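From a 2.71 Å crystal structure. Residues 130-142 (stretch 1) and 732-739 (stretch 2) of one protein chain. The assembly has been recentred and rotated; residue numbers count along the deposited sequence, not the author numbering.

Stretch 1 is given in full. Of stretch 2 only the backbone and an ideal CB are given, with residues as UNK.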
# COMPACT_ATOMS: atom_id res chain seq x y z
N LEU A 130 24.75 -20.81 32.76
CA LEU A 130 24.42 -19.57 33.45
C LEU A 130 23.01 -19.12 33.10
O LEU A 130 22.30 -18.61 33.95
CB LEU A 130 25.43 -18.48 33.12
CG LEU A 130 25.26 -17.12 33.79
CD1 LEU A 130 25.28 -17.26 35.30
CD2 LEU A 130 26.34 -16.16 33.31
N ARG A 131 22.63 -19.30 31.84
CA ARG A 131 21.29 -18.96 31.39
C ARG A 131 20.27 -19.79 32.14
O ARG A 131 19.23 -19.28 32.53
CB ARG A 131 21.15 -19.18 29.89
CG ARG A 131 21.98 -18.25 29.06
CD ARG A 131 21.90 -18.60 27.60
NE ARG A 131 22.90 -17.86 26.84
CZ ARG A 131 22.75 -16.60 26.45
NH1 ARG A 131 21.62 -15.95 26.73
NH2 ARG A 131 23.72 -15.99 25.78
N TYR A 132 20.57 -21.08 32.28
CA TYR A 132 19.69 -22.00 33.00
C TYR A 132 19.62 -21.75 34.52
O TYR A 132 18.60 -22.01 35.15
CB TYR A 132 20.10 -23.45 32.71
CG TYR A 132 19.75 -23.95 31.31
CD1 TYR A 132 18.47 -23.79 30.79
CD2 TYR A 132 20.71 -24.56 30.51
CE1 TYR A 132 18.15 -24.24 29.53
CE2 TYR A 132 20.40 -25.00 29.25
CZ TYR A 132 19.12 -24.84 28.76
OH TYR A 132 18.82 -25.29 27.50
N ASP A 133 20.71 -21.26 35.10
CA ASP A 133 20.75 -20.98 36.53
C ASP A 133 19.85 -19.78 36.79
O ASP A 133 18.85 -19.89 37.51
CB ASP A 133 22.20 -20.66 36.95
CG ASP A 133 22.41 -20.62 38.48
OD1 ASP A 133 21.49 -20.24 39.24
OD2 ASP A 133 23.54 -20.97 38.91
N ILE A 134 20.19 -18.66 36.16
CA ILE A 134 19.41 -17.44 36.23
C ILE A 134 17.94 -17.71 36.00
O ILE A 134 17.08 -17.17 36.71
CB ILE A 134 19.89 -16.45 35.16
CG1 ILE A 134 21.32 -16.03 35.46
CG2 ILE A 134 18.98 -15.22 35.10
CD1 ILE A 134 21.84 -14.96 34.57
N ARG A 135 17.63 -18.57 35.02
CA ARG A 135 16.25 -18.88 34.72
C ARG A 135 15.58 -19.51 35.92
O ARG A 135 14.49 -19.10 36.30
CB ARG A 135 16.11 -19.84 33.56
CG ARG A 135 14.71 -19.83 32.99
CD ARG A 135 14.32 -21.12 32.30
NE ARG A 135 13.15 -20.87 31.48
CZ ARG A 135 13.19 -20.58 30.18
NH1 ARG A 135 14.36 -20.55 29.54
NH2 ARG A 135 12.06 -20.35 29.53
N MET A 136 16.24 -20.51 36.48
CA MET A 136 15.67 -21.33 37.56
C MET A 136 15.35 -20.50 38.79
O MET A 136 14.50 -20.86 39.61
CB MET A 136 16.63 -22.44 37.95
CG MET A 136 15.98 -23.49 38.81
SD MET A 136 16.95 -25.01 38.95
CE MET A 136 15.62 -26.19 39.24
N ARG A 137 16.01 -19.35 38.88
CA ARG A 137 15.90 -18.54 40.06
C ARG A 137 15.13 -17.23 39.81
O ARG A 137 14.76 -16.53 40.74
CB ARG A 137 17.28 -18.39 40.72
CG ARG A 137 17.80 -19.76 41.27
CD ARG A 137 19.31 -19.84 41.59
NE ARG A 137 19.72 -18.83 42.57
CZ ARG A 137 19.68 -18.97 43.91
NH1 ARG A 137 19.27 -20.10 44.49
NH2 ARG A 137 20.08 -17.95 44.66
N THR A 138 14.87 -16.92 38.54
CA THR A 138 14.20 -15.67 38.20
C THR A 138 13.10 -15.70 37.16
O THR A 138 12.26 -14.81 37.17
CB THR A 138 15.21 -14.58 37.77
OG1 THR A 138 16.03 -15.08 36.71
CG2 THR A 138 16.08 -14.16 38.95
N ARG A 139 13.10 -16.67 36.25
CA ARG A 139 12.09 -16.68 35.16
C ARG A 139 10.79 -17.40 35.42
O ARG A 139 10.74 -18.63 35.36
CB ARG A 139 12.66 -17.22 33.84
CG ARG A 139 11.63 -17.22 32.70
CD ARG A 139 11.90 -16.18 31.67
NE ARG A 139 12.37 -16.80 30.43
CZ ARG A 139 11.68 -16.84 29.30
NH1 ARG A 139 10.47 -16.29 29.23
NH2 ARG A 139 12.20 -17.43 28.24
N PRO A 140 9.71 -16.63 35.60
CA PRO A 140 8.41 -17.21 35.95
C PRO A 140 7.79 -18.07 34.84
O PRO A 140 6.91 -18.87 35.16
CB PRO A 140 7.53 -15.98 36.21
CG PRO A 140 8.20 -14.87 35.46
CD PRO A 140 9.67 -15.17 35.47
N THR A 141 8.27 -17.96 33.61
CA THR A 141 7.63 -18.65 32.49
C THR A 141 7.71 -20.17 32.69
O THR A 141 8.81 -20.72 32.80
CB THR A 141 8.29 -18.27 31.15
OG1 THR A 141 8.45 -16.85 31.08
CG2 THR A 141 7.46 -18.76 29.98
N PRO A 142 6.54 -20.83 32.82
CA PRO A 142 6.53 -22.26 33.14
C PRO A 142 7.23 -23.03 32.05
O PRO A 142 6.74 -23.11 30.93
CB PRO A 142 5.04 -22.60 33.19
CG PRO A 142 4.39 -21.34 33.60
CD PRO A 142 5.19 -20.25 32.89
N UNK A 732 11.81 -11.44 22.15
CA UNK A 732 10.64 -12.27 21.94
C UNK A 732 10.83 -13.57 22.70
O UNK A 732 9.91 -14.09 23.32
CB UNK A 732 10.40 -12.53 20.45
N UNK A 733 12.05 -14.10 22.64
CA UNK A 733 12.36 -15.40 23.24
C UNK A 733 12.83 -15.40 24.70
O UNK A 733 12.70 -16.43 25.38
CB UNK A 733 13.44 -16.07 22.39
N UNK A 734 13.38 -14.28 25.19
CA UNK A 734 13.91 -14.25 26.57
C UNK A 734 13.43 -13.07 27.43
O UNK A 734 13.34 -11.93 26.99
CB UNK A 734 15.44 -14.22 26.51
N UNK A 735 13.11 -13.41 28.67
CA UNK A 735 13.11 -12.46 29.76
C UNK A 735 14.40 -12.84 30.47
O UNK A 735 14.65 -14.02 30.74
CB UNK A 735 11.87 -12.53 30.65
N UNK A 736 15.25 -11.86 30.76
CA UNK A 736 16.53 -12.17 31.38
C UNK A 736 16.92 -11.20 32.50
O UNK A 736 17.33 -10.06 32.24
CB UNK A 736 17.62 -12.18 30.31
N UNK A 737 16.76 -11.65 33.74
CA UNK A 737 17.09 -10.86 34.92
C UNK A 737 18.59 -10.83 35.09
O UNK A 737 19.21 -11.85 35.40
CB UNK A 737 16.41 -11.42 36.17
N UNK A 738 19.17 -9.66 34.90
CA UNK A 738 20.63 -9.54 34.96
C UNK A 738 21.03 -8.53 36.02
O UNK A 738 20.45 -7.44 36.11
CB UNK A 738 21.20 -9.13 33.60
N UNK A 739 22.01 -8.91 36.84
CA UNK A 739 22.67 -7.95 37.71
C UNK A 739 23.93 -7.41 37.01
O UNK A 739 24.91 -8.16 36.82
CB UNK A 739 23.02 -8.59 39.05

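The helix of stretch 1 and the strand of stretch 2 cross almost at right angles, 97° between their directions.

Position 732 has nothing of stretch 1 near its ideal CB, and almost any residue would suit it. It is Met 732, poorly ordered and without contact.

At 733 CB points sideways and again meets nothing. The backbone is what matters: O of 733 lies 3.1 Å from NH2 of Arg 139, an approach indifferent to the side chain. A small, polar or acidic residue would do; Asp 733 is found, poorly ordered.

At 734, phi/psi of -130/137 is extended and CB points sideways, 4.9 Å from Arg 139 NH2. The guanidinium lays one face over the backbone here, with Arg 139 NH2 4.0 Å from CA of 734, so a side chain that turns aside fits best, polar or apolar. Gln 734 does so, its end leading away.

Position 735 points toward stretch 1, its CB 3.8 Å from Arg 139 CD. The neighbourhood offers aliphatic carbon, a positive charge and the hydroxyl of Thr 141. An acid would answer the charge, and a long aliphatic or polar chain could also lie here. The deposited Arg 735 is the less expected answer: its NH1 is 3.2 Å from Arg 139 NH1, two donors of like charge with no hydrogen bond between them, and 3.5 Å from Thr 141 OG1.

At 736 CB points away, and reaching stretch 1 takes a branched or flexible apolar chain that bends back. Leu 736 manages it: its CD1 comes 4.2 Å from Ile 134 CG2, while its CD2 lies 4.1 Å from Arg 131 NH1.

Position 737 faces the helix, its ideal CB 3.7 Å from Thr 138 OG1 and 4.7 Å from Ile 134 CG2. Thr 138 OG1 already donates a very short 2.3 Å hydrogen bond to Ile 134 O, so an apolar or small residue suits as well as a polar one. It is Leu 737, whose CB packs against that hydroxyl. The backbone contributes too: O of Leu 737 sits 3.4 Å from Ile 134 CG2. A water bridges the two stretches, accepting from N of Leu 737 and donating to Thr 138 OG1 and to O of Arg 735.

At 738 CB again points away, and a medium-sized apolar chain could curl back toward Ile 134. Leu 738 does, its CD2 lying 4.1 Å from Ile 134 CD1.

Position 739 is beyond reach, leaving the choice open; Asp 739 finds its hydrogen bonds outside this contact.

Stretch 2, residues 732-739: MDQRLLLD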
# COMPACT_ATOMS: atom_id res chain seq x y z
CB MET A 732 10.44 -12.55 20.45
CG MET A 732 9.25 -13.45 20.14
SD MET A 732 9.14 -13.89 18.38
CE MET A 732 10.67 -14.80 18.17
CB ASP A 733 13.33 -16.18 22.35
CG ASP A 733 12.63 -16.91 21.21
OD1 ASP A 733 11.68 -17.68 21.49
OD2 ASP A 733 13.01 -16.70 20.03
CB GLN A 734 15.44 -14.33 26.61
CG GLN A 734 16.16 -13.07 26.19
CD GLN A 734 16.20 -12.89 24.69
OE1 GLN A 734 15.64 -13.70 23.94
NE2 GLN A 734 16.90 -11.85 24.24
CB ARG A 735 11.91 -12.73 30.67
CG ARG A 735 10.57 -12.41 30.04
CD ARG A 735 9.44 -12.95 30.91
NE ARG A 735 8.11 -12.58 30.40
CZ ARG A 735 7.50 -13.20 29.39
NH1 ARG A 735 8.08 -14.22 28.76
NH2 ARG A 735 6.30 -12.79 28.99
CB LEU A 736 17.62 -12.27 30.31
CG LEU A 736 18.72 -13.28 30.61
CD1 LEU A 736 18.12 -14.58 31.09
CD2 LEU A 736 19.60 -13.50 29.37
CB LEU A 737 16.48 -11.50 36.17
CG LEU A 737 15.96 -10.61 37.31
CD1 LEU A 737 16.68 -9.28 37.33
CD2 LEU A 737 14.47 -10.40 37.17
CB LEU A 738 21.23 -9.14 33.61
CG LEU A 738 21.05 -10.02 32.37
CD1 LEU A 738 21.62 -9.28 31.17
CD2 LEU A 738 21.67 -11.41 32.53
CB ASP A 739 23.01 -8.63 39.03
CG ASP A 739 23.33 -7.64 40.13
OD1 ASP A 739 24.10 -6.69 39.89
OD2 ASP A 739 22.76 -7.78 41.24
O HOH W 1 15.53 -14.14 33.61
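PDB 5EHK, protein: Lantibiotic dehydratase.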